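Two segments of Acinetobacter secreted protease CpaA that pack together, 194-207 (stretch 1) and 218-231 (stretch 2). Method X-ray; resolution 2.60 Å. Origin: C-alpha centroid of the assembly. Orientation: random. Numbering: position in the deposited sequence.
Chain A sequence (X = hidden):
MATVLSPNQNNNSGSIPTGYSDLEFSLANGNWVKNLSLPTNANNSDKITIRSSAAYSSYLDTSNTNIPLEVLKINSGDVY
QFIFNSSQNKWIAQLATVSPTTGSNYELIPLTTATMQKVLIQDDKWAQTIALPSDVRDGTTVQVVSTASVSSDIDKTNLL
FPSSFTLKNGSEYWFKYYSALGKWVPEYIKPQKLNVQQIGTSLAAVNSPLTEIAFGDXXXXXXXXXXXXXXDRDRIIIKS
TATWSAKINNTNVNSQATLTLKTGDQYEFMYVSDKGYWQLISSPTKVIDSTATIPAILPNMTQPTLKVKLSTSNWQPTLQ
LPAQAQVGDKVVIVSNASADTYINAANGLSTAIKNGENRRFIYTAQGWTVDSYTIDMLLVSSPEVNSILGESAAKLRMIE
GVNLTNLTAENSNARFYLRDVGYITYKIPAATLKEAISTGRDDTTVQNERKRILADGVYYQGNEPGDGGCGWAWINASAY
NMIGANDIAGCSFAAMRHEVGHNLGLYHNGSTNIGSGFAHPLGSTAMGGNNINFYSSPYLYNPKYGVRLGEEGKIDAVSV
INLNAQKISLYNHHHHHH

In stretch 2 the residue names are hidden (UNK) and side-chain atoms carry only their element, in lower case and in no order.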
ATOM      1  N   LEU A 194     -11.331  19.485  13.878  1.00 43.23           N
ATOM      2  CA  LEU A 194     -12.525  20.305  14.004  1.00 44.63           C
ATOM      3  C   LEU A 194     -13.727  19.416  14.273  1.00 44.09           C
ATOM      4  O   LEU A 194     -13.883  18.362  13.650  1.00 42.05           O
ATOM      5  CB  LEU A 194     -12.778  21.136  12.738  1.00 44.17           C
ATOM      6  CG  LEU A 194     -11.768  22.227  12.383  1.00 45.15           C
ATOM      7  CD1 LEU A 194     -12.158  22.898  11.074  1.00 43.67           C
ATOM      8  CD2 LEU A 194     -11.671  23.250  13.504  1.00 47.80           C
ATOM      9  N   ASN A 195     -14.573  19.844  15.204  1.00 41.22           N
ATOM     10  CA  ASN A 195     -15.872  19.223  15.407  1.00 41.28           C
ATOM     11  C   ASN A 195     -16.888  19.924  14.518  1.00 41.71           C
ATOM     12  O   ASN A 195     -16.963  21.158  14.507  1.00 43.45           O
ATOM     13  CB  ASN A 195     -16.292  19.301  16.875  1.00 43.39           C
ATOM     14  CG  ASN A 195     -15.368  18.518  17.787  1.00 42.81           C
ATOM     15  OD1 ASN A 195     -14.900  17.436  17.433  1.00 40.80           O
ATOM     16  ND2 ASN A 195     -15.099  19.063  18.968  1.00 44.53           N
ATOM     17  N   VAL A 196     -17.657  19.138  13.761  1.00 39.20           N
ATOM     18  CA  VAL A 196     -18.573  19.707  12.780  1.00 39.21           C
ATOM     19  C   VAL A 196     -19.613  20.613  13.428  1.00 42.44           C
ATOM     20  O   VAL A 196     -20.173  21.488  12.758  1.00 43.16           O
ATOM     21  CB  VAL A 196     -19.236  18.582  11.957  1.00 36.94           C
ATOM     22  CG1 VAL A 196     -20.331  17.891  12.759  1.00 38.26           C
ATOM     23  CG2 VAL A 196     -19.769  19.132  10.645  1.00 35.95           C
ATOM     24  N   GLN A 197     -19.883  20.432  14.723  1.00 40.12           N
ATOM     25  CA  GLN A 197     -20.790  21.331  15.427  1.00 43.18           C
ATOM     26  C   GLN A 197     -20.230  22.744  15.526  1.00 44.27           C
ATOM     27  O   GLN A 197     -21.004  23.697  15.664  1.00 45.62           O
ATOM     28  CB  GLN A 197     -21.088  20.791  16.828  1.00 44.38           C
ATOM     29  CG  GLN A 197     -19.924  20.923  17.804  1.00 44.58           C
ATOM     30  CD  GLN A 197     -20.212  20.301  19.157  1.00 45.42           C
ATOM     31  OE1 GLN A 197     -21.361  20.247  19.598  1.00 46.90           O
ATOM     32  NE2 GLN A 197     -19.165  19.833  19.828  1.00 44.45           N
ATOM     33  N   GLN A 198     -18.907  22.898  15.456  1.00 45.02           N
ATOM     34  CA  GLN A 198     -18.292  24.217  15.533  1.00 45.74           C
ATOM     35  C   GLN A 198     -18.419  24.992  14.228  1.00 44.86           C
ATOM     36  O   GLN A 198     -18.501  26.225  14.251  1.00 45.65           O
ATOM     37  CB  GLN A 198     -16.817  24.081  15.917  1.00 45.19           C
ATOM     38  CG  GLN A 198     -16.588  23.423  17.269  1.00 45.92           C
ATOM     39  CD  GLN A 198     -15.130  23.091  17.518  1.00 44.95           C
ATOM     40  OE1 GLN A 198     -14.304  23.153  16.608  1.00 43.89           O
ATOM     41  NE2 GLN A 198     -14.807  22.732  18.756  1.00 45.58           N
ATOM     42  N   ILE A 199     -18.442  24.297  13.090  1.00 45.40           N
ATOM     43  CA  ILE A 199     -18.409  24.947  11.784  1.00 43.47           C
ATOM     44  C   ILE A 199     -19.714  24.810  11.016  1.00 42.81           C
ATOM     45  O   ILE A 199     -19.872  25.473   9.976  1.00 41.54           O
ATOM     46  CB  ILE A 199     -17.241  24.419  10.924  1.00 40.72           C
ATOM     47  CG1 ILE A 199     -17.374  22.908  10.723  1.00 38.89           C
ATOM     48  CG2 ILE A 199     -15.910  24.748  11.578  1.00 41.50           C
ATOM     49  CD1 ILE A 199     -16.360  22.329   9.763  1.00 36.11           C
ATOM     50  N   GLY A 200     -20.650  23.988  11.483  1.00 41.79           N
ATOM     51  CA  GLY A 200     -21.919  23.851  10.795  1.00 41.30           C
ATOM     52  C   GLY A 200     -21.829  22.959   9.567  1.00 37.98           C
ATOM     53  O   GLY A 200     -21.006  22.046   9.484  1.00 36.19           O
ATOM     54  N   THR A 201     -22.695  23.242   8.596  1.00 38.60           N
ATOM     55  CA  THR A 201     -22.856  22.409   7.412  1.00 35.80           C
ATOM     56  C   THR A 201     -21.886  22.759   6.290  1.00 33.31           C
ATOM     57  O   THR A 201     -22.026  22.228   5.185  1.00 31.46           O
ATOM     58  CB  THR A 201     -24.293  22.511   6.891  1.00 36.24           C
ATOM     59  OG1 THR A 201     -24.606  23.882   6.611  1.00 36.99           O
ATOM     60  CG2 THR A 201     -25.273  21.971   7.920  1.00 38.68           C
ATOM     61  N   SER A 202     -20.912  23.633   6.538  1.00 37.59           N
ATOM     62  CA  SER A 202     -19.997  24.038   5.482  1.00 35.63           C
ATOM     63  C   SER A 202     -18.670  24.475   6.083  1.00 36.21           C
ATOM     64  O   SER A 202     -18.608  24.944   7.222  1.00 38.46           O
ATOM     65  CB  SER A 202     -20.582  25.174   4.636  1.00 35.52           C
ATOM     66  OG  SER A 202     -20.618  26.388   5.367  1.00 37.45           O
ATOM     67  N   LEU A 203     -17.608  24.311   5.296  1.00 36.65           N
ATOM     68  CA  LEU A 203     -16.283  24.832   5.612  1.00 37.04           C
ATOM     69  C   LEU A 203     -15.895  25.793   4.496  1.00 36.13           C
ATOM     70  O   LEU A 203     -15.699  25.373   3.352  1.00 34.29           O
ATOM     71  CB  LEU A 203     -15.261  23.705   5.751  1.00 36.00           C
ATOM     72  CG  LEU A 203     -13.854  24.116   6.192  1.00 36.78           C
ATOM     73  CD1 LEU A 203     -13.892  24.812   7.546  1.00 39.34           C
ATOM     74  CD2 LEU A 203     -12.924  22.914   6.227  1.00 35.77           C
ATOM     75  N   ALA A 204     -15.798  27.083   4.825  1.00 36.78           N
ATOM     76  CA  ALA A 204     -15.507  28.080   3.801  1.00 36.29           C
ATOM     77  C   ALA A 204     -14.096  27.920   3.250  1.00 35.65           C
ATOM     78  O   ALA A 204     -13.887  27.993   2.034  1.00 34.59           O
ATOM     79  CB  ALA A 204     -15.710  29.485   4.364  1.00 37.87           C
ATOM     80  N   ALA A 205     -13.115  27.698   4.123  1.00 36.98           N
ATOM     81  CA  ALA A 205     -11.731  27.587   3.693  1.00 36.64           C
ATOM     82  C   ALA A 205     -10.960  26.728   4.683  1.00 37.19           C
ATOM     83  O   ALA A 205     -11.344  26.590   5.847  1.00 38.56           O
ATOM     84  CB  ALA A 205     -11.072  28.965   3.554  1.00 37.53           C
ATOM     85  N   VAL A 206      -9.861  26.151   4.203  1.00 40.50           N
ATOM     86  CA  VAL A 206      -8.984  25.356   5.048  1.00 41.29           C
ATOM     87  C   VAL A 206      -7.852  26.235   5.563  1.00 42.72           C
ATOM     88  O   VAL A 206      -7.510  27.267   4.980  1.00 42.70           O
ATOM     89  CB  VAL A 206      -8.433  24.122   4.302  1.00 39.90           C
ATOM     90  CG1 VAL A 206      -9.562  23.168   3.951  1.00 38.49           C
ATOM     91  CG2 VAL A 206      -7.675  24.549   3.056  1.00 39.12           C
ATOM     92  N   ASN A 207      -7.255  25.809   6.676  1.00 45.58           N
ATOM     93  CA  ASN A 207      -6.231  26.579   7.363  1.00 47.06           C
ATOM     94  C   ASN A 207      -4.897  25.855   7.470  1.00 47.08           C
ATOM     95  O   ASN A 207      -3.927  26.452   7.949  1.00 47.96           O
ATOM     96  CB  ASN A 207      -6.711  26.958   8.774  1.00 49.32           C
ATOM     97  CG  ASN A 207      -6.244  28.332   9.202  1.00 50.88           C
ATOM     98  OD1 ASN A 207      -5.586  29.043   8.443  1.00 50.34           O
ATOM     99  ND2 ASN A 207      -6.586  28.719  10.428  1.00 52.63           N
ATOM    100  N   UNK A 218     -24.208  14.213  19.555  1.00 40.78           N
ATOM    101  CA  UNK A 218     -24.063  15.541  20.107  1.00 42.88           C
ATOM    102  C   UNK A 218     -23.155  16.454  19.314  1.00 42.62           C
ATOM    103  O   UNK A 218     -22.964  17.611  19.712  1.00 44.26           O
ATOM    104  N   UNK A 219     -22.589  15.969  18.206  1.00 42.60           N
ATOM    105  CA  UNK A 219     -21.720  16.762  17.333  1.00 41.78           C
ATOM    106  C   UNK A 219     -21.964  16.254  15.910  1.00 39.72           C
ATOM    107  O   UNK A 219     -21.281  15.343  15.436  1.00 37.15           O
ATOM    108  c   UNK A 219     -19.292  17.120  16.696  1.00 39.05           C
ATOM    109  c   UNK A 219     -20.262  16.625  17.752  1.00 40.50           C
ATOM    110  n   UNK A 219     -18.210  16.378  16.497  1.00 36.88           N
ATOM    111  o   UNK A 219     -19.513  18.152  16.064  1.00 39.92           O
ATOM    112  N   UNK A 220     -22.926  16.872  15.228  1.00 37.97           N
ATOM    113  CA  UNK A 220     -23.486  16.247  14.039  1.00 36.22           C
ATOM    114  C   UNK A 220     -24.312  17.259  13.260  1.00 37.61           C
ATOM    115  O   UNK A 220     -25.019  18.078  13.852  1.00 40.63           O
ATOM    116  c   UNK A 220     -24.356  15.042  14.427  1.00 36.17           C
ATOM    117  c   UNK A 220     -24.442  13.218  12.628  1.00 31.79           C
ATOM    118  c   UNK A 220     -27.499  13.627  10.772  1.00 33.98           C
ATOM    119  c   UNK A 220     -27.203  15.556  12.822  1.00 38.91           C
ATOM    120  c   UNK A 220     -26.381  13.637  11.603  1.00 33.42           C
ATOM    121  c   UNK A 220     -28.451  14.585  10.984  1.00 36.98           C
ATOM    122  c   UNK A 220     -28.312  15.544  11.995  1.00 39.50           C
ATOM    123  c   UNK A 220     -24.962  14.304  13.270  1.00 34.48           C
ATOM    124  c   UNK A 220     -26.212  14.587  12.630  1.00 35.79           C
ATOM    125  n   UNK A 220     -25.287  12.813  11.622  1.00 31.12           N
ATOM    126  N   UNK A 221     -24.213  17.189  11.932  1.00 36.47           N
ATOM    127  CA  UNK A 221     -25.095  17.905  11.021  1.00 37.07           C
ATOM    128  C   UNK A 221     -25.554  16.920   9.954  1.00 34.84           C
ATOM    129  O   UNK A 221     -24.997  15.832   9.800  1.00 32.65           O
ATOM    130  c   UNK A 221     -23.182  18.714   9.603  1.00 33.04           C
ATOM    131  c   UNK A 221     -24.418  19.134  10.378  1.00 36.30           C
ATOM    132  c   UNK A 221     -24.072  20.172  11.438  1.00 38.96           C
ATOM    133  N   UNK A 222     -26.583  17.317   9.203  1.00 36.41           N
ATOM    134  CA  UNK A 222     -27.188  16.396   8.249  1.00 34.81           C
ATOM    135  C   UNK A 222     -26.427  16.336   6.932  1.00 31.58           C
ATOM    136  O   UNK A 222     -26.474  15.312   6.241  1.00 29.89           O
ATOM    137  c   UNK A 222     -28.640  16.791   7.984  1.00 36.67           C
ATOM    138  o   UNK A 222     -28.712  17.761   6.954  1.00 35.48           O
ATOM    139  N   UNK A 223     -25.723  17.405   6.571  1.00 35.21           N
ATOM    140  CA  UNK A 223     -24.970  17.431   5.327  1.00 32.46           C
ATOM    141  C   UNK A 223     -23.831  18.427   5.465  1.00 32.19           C
ATOM    142  O   UNK A 223     -23.874  19.335   6.300  1.00 34.27           O
ATOM    143  c   UNK A 223     -26.418  19.187   4.208  1.00 33.46           C
ATOM    144  c   UNK A 223     -25.864  17.780   4.131  1.00 31.96           C
ATOM    145  o   UNK A 223     -25.901  20.106   3.573  1.00 32.49           O
ATOM    146  n   UNK A 223     -27.479  19.364   4.988  1.00 35.88           N
ATOM    147  N   UNK A 224     -22.807  18.244   4.635  1.00 35.02           N
ATOM    148  CA  UNK A 224     -21.586  19.027   4.740  1.00 34.69           C
ATOM    149  C   UNK A 224     -21.031  19.300   3.351  1.00 32.73           C
ATOM    150  O   UNK A 224     -21.007  18.408   2.497  1.00 31.18           O
ATOM    151  c   UNK A 224     -17.020  19.640   5.307  1.00 33.48           C
ATOM    152  c   UNK A 224     -17.004  20.590   6.309  1.00 35.58           C
ATOM    153  c   UNK A 224     -18.129  20.796   7.080  1.00 37.34           C
ATOM    154  c   UNK A 224     -19.300  19.101   5.843  1.00 34.68           C
ATOM    155  c   UNK A 224     -20.541  18.300   5.597  1.00 34.50           C
ATOM    156  c   UNK A 224     -18.164  18.901   5.078  1.00 32.99           C
ATOM    157  c   UNK A 224     -19.268  20.054   6.847  1.00 36.93           C
ATOM    158  N   UNK A 225     -20.584  20.535   3.133  1.00 34.04           N
ATOM    159  CA  UNK A 225     -20.046  20.972   1.850  1.00 32.65           C
ATOM    160  C   UNK A 225     -18.579  21.345   2.012  1.00 32.46           C
ATOM    161  O   UNK A 225     -18.232  22.152   2.881  1.00 33.86           O
ATOM    162  c   UNK A 225     -20.304  22.565  -0.072  1.00 31.86           C
ATOM    163  c   UNK A 225     -20.833  22.164   1.297  1.00 33.26           C
ATOM    164  o   UNK A 225     -22.219  21.814   1.185  1.00 33.82           O
ATOM    165  N   UNK A 226     -17.726  20.759   1.173  1.00 34.40           N
ATOM    166  CA  UNK A 226     -16.310  21.078   1.178  1.00 34.53           C
ATOM    167  C   UNK A 226     -16.073  22.493   0.651  1.00 34.99           C
ATOM    168  O   UNK A 226     -16.934  23.070  -0.019  1.00 34.80           O
ATOM    169  c   UNK A 226     -15.537  20.068   0.331  1.00 33.30           C
ATOM    170  c   UNK A 226     -14.389  17.856   0.140  1.00 32.35           C
ATOM    171  c   UNK A 226     -15.469  18.500   2.298  1.00 34.20           C
ATOM    172  c   UNK A 226     -15.543  18.607   0.783  1.00 32.94           C
ATOM    173  N   UNK A 227     -14.912  23.080   0.953  1.00 35.31           N
ATOM    174  CA  UNK A 227     -14.589  24.398   0.394  1.00 35.72           C
ATOM    175  C   UNK A 227     -14.539  24.359  -1.126  1.00 34.46           C
ATOM    176  O   UNK A 227     -14.299  23.316  -1.738  1.00 33.41           O
ATOM    177  c   UNK A 227     -13.901  22.635   1.929  1.00 35.97           C
ATOM    178  c   UNK A 227     -13.137  23.890   2.226  1.00 37.25           C
ATOM    179  c   UNK A 227     -13.210  24.710   0.988  1.00 36.57           C
ATOM    180  N   UNK A 228     -14.773  25.522  -1.735  1.00 36.80           N
ATOM    181  CA  UNK A 228     -14.738  25.628  -3.186  1.00 35.94           C
ATOM    182  C   UNK A 228     -13.316  25.625  -3.727  1.00 35.90           C
ATOM    183  O   UNK A 228     -13.105  25.263  -4.890  1.00 35.24           O
ATOM    184  c   UNK A 228     -15.432  26.913  -3.636  1.00 36.28           C
ATOM    185  o   UNK A 228     -15.343  27.885  -2.588  1.00 37.37           O
ATOM    186  c   UNK A 228     -16.901  26.645  -3.898  1.00 36.17           C
ATOM    187  N   UNK A 229     -12.344  26.011  -2.904  1.00 36.99           N
ATOM    188  CA  UNK A 229     -10.959  26.117  -3.329  1.00 37.23           C
ATOM    189  C   UNK A 229     -10.055  25.925  -2.120  1.00 38.11           C
ATOM    190  O   UNK A 229     -10.472  26.096  -0.972  1.00 38.83           O
ATOM    191  c   UNK A 229     -10.728  28.594  -2.972  1.00 38.84           C
ATOM    192  o   UNK A 229      -9.378  27.441  -4.604  1.00 37.93           O
ATOM    193  c   UNK A 229     -10.675  27.467  -3.997  1.00 37.71           C
ATOM    194  N   UNK A 230      -8.812  25.552  -2.398  1.00 38.49           N
ATOM    195  CA  UNK A 230      -7.789  25.397  -1.373  1.00 39.47           C
ATOM    196  C   UNK A 230      -6.429  25.512  -2.050  1.00 39.78           C
ATOM    197  O   UNK A 230      -6.334  25.817  -3.243  1.00 39.32           O
ATOM    198  c   UNK A 230      -7.954  24.067  -0.630  1.00 39.24           C
ATOM    199  N   UNK A 231      -5.369  25.283  -1.285  1.00 41.20           N
ATOM    200  CA  UNK A 231      -4.037  25.192  -1.856  1.00 41.60           C
ATOM    201  C   UNK A 231      -3.781  23.774  -2.355  1.00 41.17           C
ATOM    202  O   UNK A 231      -4.442  22.817  -1.945  1.00 40.76           O
ATOM    203  n   UNK A 231      -2.906  27.484   0.685  1.00 44.59           N
ATOM    204  c   UNK A 231      -2.978  25.601  -0.833  1.00 42.88           C
ATOM    205  o   UNK A 231      -2.999  27.893  -1.521  1.00 43.39           O
ATOM    206  c   UNK A 231      -2.960  27.096  -0.583  1.00 43.59           C
TER
HETATM  207  O   HOH W   1      -9.587  26.777   1.338  1.00 36.65           O

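Position 218 has no side-chain atoms, and its phi of 79° with psi near 0° would jam a CB against the carbonyl O of the residue before: Gly 218. Position 219 carries two carbons, the second bearing one oxygen and one nitrogen. The oxygen lies 2.7 Å from Gln 197 N and accepts its hydrogen bond, so it is OD1 of Asn 219.

At 220 one carbon leads to fused five- and six-membered rings with a single nitrogen, which is Trp 220. Its CB points away from stretch 1, and the closest approach is Val 196 CG1 to Trp 220 N at 3.7 Å. Position 221 has three carbons forked at the first, and its CA-to-CB bond points toward stretch 1. This is Val 221; its CG2 meets Val 196 CG2 at 3.6 Å.

Position 222, one carbon and one oxygen, is Ser 222. Position 223 repeats the two-carbon amide pattern; this is Asn 223, whose O sits 3.3 Å from Thr 201 CB.

A carbon followed by a six-carbon ring identifies 224 as Phe 224. Ile 199 CD1 lies at the ring edge, 3.6 Å from Phe 224 CE1, and Leu 203 CB is 3.6 Å from Phe 224 CZ. Position 225 has one carbon bearing an oxygen and a carbon: Thr 225. Four carbons forked at the second, on a CA-to-CB bond that points away from stretch 1, make 226 Leu 226.

At 227 three carbons close onto the backbone N. This is Pro 227, and its CG lies 4.0 Å from both Leu 203 CG and Val 206 CG1. Positions 228 and 229 each show one carbon bearing an oxygen and a carbon, hence Thr 228 and Thr 229. The lone carbon at 230 is CB of Ala 230, 3.7 Å from Val 206 CG2. Position 231, again two carbons, the second carrying one oxygen and one nitrogen, is Asn 231, outside the contact.

The contact joins sparse backbone pairing to apolar packing. Thr 225 N donates to Thr 201 O at 3.0 Å, and Leu 203 N to Thr 225 O at 3.3 Å, forming a single beta bridge between Ser 202 and Thr 225. Asn 219 OD1 anchors one end by accepting from the backbone N of Gln 197; near the other, a water joins Val 206 N (2.9 Å) to Thr 229 O (2.6 Å). Between them, Phe 224 gathers Val 196, Ile 199 and Leu 203 around one ring.

Stretch 2 218-231: GNWVSNFTLPTTAN
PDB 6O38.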